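Local coordinates for protein HcgB (Methanococcus maripaludis, PDB 5D5P) that probably acts as a guanylyltransferase in the biosynthesis of the FeGP (iron-guanylylpyridinol) cofactor of [Fe]-hydrogenase, at residues S32-A37 / E151-V156. Numbering follows the deposited sequence.
Sequences STIKSA and ERIGIV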
loop_
_atom_site.group_PDB
_atom_site.type_symbol
_atom_site.label_atom_id
_atom_site.label_comp_id
_atom_site.label_asym_id
_atom_site.label_seq_id
_atom_site.Cartn_x
_atom_site.Cartn_y
_atom_site.Cartn_z
ATOM N N SER A 32 -20.440 -1.500 -2.906
ATOM C CA SER A 32 -21.563 -0.576 -2.947
ATOM C C SER A 32 -21.111 0.884 -2.971
ATOM O O SER A 32 -21.638 1.696 -3.716
ATOM C CB SER A 32 -22.490 -0.828 -1.753
ATOM O OG SER A 32 -23.578 0.069 -1.774
ATOM N N THR A 33 -20.108 1.193 -2.158
ATOM C CA THR A 33 -19.539 2.516 -2.071
ATOM C C THR A 33 -18.949 2.943 -3.395
ATOM O O THR A 33 -19.089 4.092 -3.802
ATOM C CB THR A 33 -18.447 2.538 -0.986
ATOM O OG1 THR A 33 -19.060 2.241 0.275
ATOM C CG2 THR A 33 -17.770 3.894 -0.914
ATOM N N ILE A 34 -18.250 2.016 -4.046
ATOM C CA ILE A 34 -17.617 2.301 -5.340
ATOM C C ILE A 34 -18.680 2.469 -6.425
ATOM O O ILE A 34 -18.650 3.431 -7.190
ATOM C CB ILE A 34 -16.594 1.190 -5.747
ATOM C CG1 ILE A 34 -15.357 1.248 -4.843
ATOM C CG2 ILE A 34 -16.194 1.330 -7.214
ATOM C CD1 ILE A 34 -14.386 0.070 -4.988
ATOM N N LYS A 35 -19.630 1.544 -6.490
ATOM C CA LYS A 35 -20.611 1.560 -7.581
ATOM C C LYS A 35 -21.612 2.708 -7.442
ATOM O O LYS A 35 -22.161 3.164 -8.436
ATOM C CB LYS A 35 -21.321 0.211 -7.670
ATOM C CG LYS A 35 -20.396 -0.910 -8.126
ATOM C CD LYS A 35 -21.098 -2.259 -8.087
ATOM C CE LYS A 35 -20.277 -3.356 -8.752
ATOM N NZ LYS A 35 -20.755 -4.728 -8.364
ATOM N N SER A 36 -21.844 3.178 -6.215
ATOM C CA SER A 36 -22.865 4.200 -6.005
ATOM C C SER A 36 -22.287 5.611 -6.052
ATOM O O SER A 36 -23.029 6.587 -5.930
ATOM C CB SER A 36 -23.589 3.982 -4.676
ATOM O OG SER A 36 -22.784 4.385 -3.583
ATOM N N ALA A 37 -20.976 5.716 -6.237
ATOM C CA ALA A 37 -20.331 7.021 -6.275
ATOM C C ALA A 37 -20.928 7.903 -7.371
ATOM O O ALA A 37 -21.094 7.449 -8.514
ATOM C CB ALA A 37 -18.825 6.846 -6.481
ATOM N N GLU A 151 -10.434 -5.934 -8.821
ATOM C CA GLU A 151 -10.633 -7.383 -8.750
ATOM C C GLU A 151 -10.501 -7.939 -7.340
ATOM O O GLU A 151 -11.210 -8.893 -6.974
ATOM C CB GLU A 151 -9.607 -8.091 -9.627
ATOM C CG GLU A 151 -9.866 -7.979 -11.078
ATOM C CD GLU A 151 -8.879 -8.775 -11.892
ATOM O OE1 GLU A 151 -7.843 -9.200 -11.323
ATOM O OE2 GLU A 151 -9.149 -8.969 -13.090
ATOM N N ARG A 152 -9.620 -7.333 -6.552
ATOM C CA ARG A 152 -9.360 -7.880 -5.231
ATOM C C ARG A 152 -10.461 -7.541 -4.229
ATOM O O ARG A 152 -10.484 -8.132 -3.155
ATOM C CB ARG A 152 -7.993 -7.442 -4.713
ATOM C CG ARG A 152 -7.841 -6.002 -4.537
ATOM C CD ARG A 152 -6.356 -5.684 -4.302
ATOM N NE ARG A 152 -5.865 -6.093 -2.985
ATOM C CZ ARG A 152 -6.183 -5.499 -1.834
ATOM N NH1 ARG A 152 -5.642 -5.940 -0.704
ATOM N NH2 ARG A 152 -7.074 -4.499 -1.793
ATOM N N ILE A 153 -11.407 -6.654 -4.584
ATOM C CA ILE A 153 -12.616 -6.527 -3.762
ATOM C C ILE A 153 -13.870 -6.989 -4.519
ATOM O O ILE A 153 -14.997 -6.686 -4.115
ATOM C CB ILE A 153 -12.827 -5.090 -3.195
ATOM C CG1 ILE A 153 -12.672 -3.994 -4.256
ATOM C CG2 ILE A 153 -11.820 -4.857 -2.084
ATOM C CD1 ILE A 153 -13.884 -3.868 -5.204
ATOM N N GLY A 154 -13.657 -7.762 -5.583
ATOM C CA GLY A 154 -14.728 -8.511 -6.234
ATOM C C GLY A 154 -15.402 -7.825 -7.404
ATOM O O GLY A 154 -16.440 -8.295 -7.900
ATOM N N ILE A 155 -14.811 -6.734 -7.873
ATOM C CA ILE A 155 -15.328 -6.054 -9.052
ATOM C C ILE A 155 -14.473 -6.406 -10.260
ATOM O O ILE A 155 -13.298 -6.033 -10.320
ATOM C CB ILE A 155 -15.350 -4.527 -8.876
ATOM C CG1 ILE A 155 -16.367 -4.141 -7.802
ATOM C CG2 ILE A 155 -15.728 -3.867 -10.202
ATOM C CD1 ILE A 155 -16.496 -2.639 -7.573
ATOM N N VAL A 156 -15.066 -7.137 -11.204
ATOM C CA VAL A 156 -14.363 -7.560 -12.404
ATOM C C VAL A 156 -14.744 -6.719 -13.621
ATOM O O VAL A 156 -15.908 -6.668 -14.030
ATOM C CB VAL A 156 -14.622 -9.047 -12.709
ATOM C CG1 VAL A 156 -13.836 -9.465 -13.929
ATOM C CG2 VAL A 156 -14.214 -9.902 -11.525
#
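I34 and I155 meet through branches set by similar torsions. In I155, CG1 lies anti to the carbonyl carbon (chi1 -67°), and the extended chi2 carries CD1 out toward helix 24-35. In I34 the same choice of chi1 (-70°) leaves CG2 anti to the backbone N. I34 CG2 touches I155 CD1 at 4.0 Å, and the two side chains meet at a slant. The longer branch of I34 goes to a different partner. I34 CD1 meets I153 CD1 tip to tip, also at 4.0 Å. I34 therefore uses both branches, one for each isoleucine of 151-156.

K35 closes the outer side of the contact. Its chain is extended beyond CG and runs past I155 in the opposite direction. K35 CE lies 4.0 Å from I155 CD1 and 4.1 Å from I155 CG1, so the lysine contributes its aliphatic part. The isoleucines are buried, while K35 lies at the exposed edge. No hydrogen bond joins 32-37 to 151-156; the contact is apolar packing.

The backbone of 151-156 places the two isoleucines. A Schellman motif ends helix 138-151, with G154 as the C-prime residue at positive phi (94°). G154 N hydrogen-bonds to E151 O at 3.0 Å, and I155 N bonds back to a carbonyl O in the last turn of the helix. The chain turns here, and both I153 and I155 face helix 24-35.

The contact thus joins the last turn of helix 24-35 to the loop after helix 138-151. I60 packs on both I34 and I155, and Q31 NE2 of helix 24-35 hydrogen-bonds to I153 O. I153 also touches G108 of the second subunit. I34 packs on L97 of strand 97-103 and L123 of strand 122-128, which sets the end of helix 24-35 against the sheet.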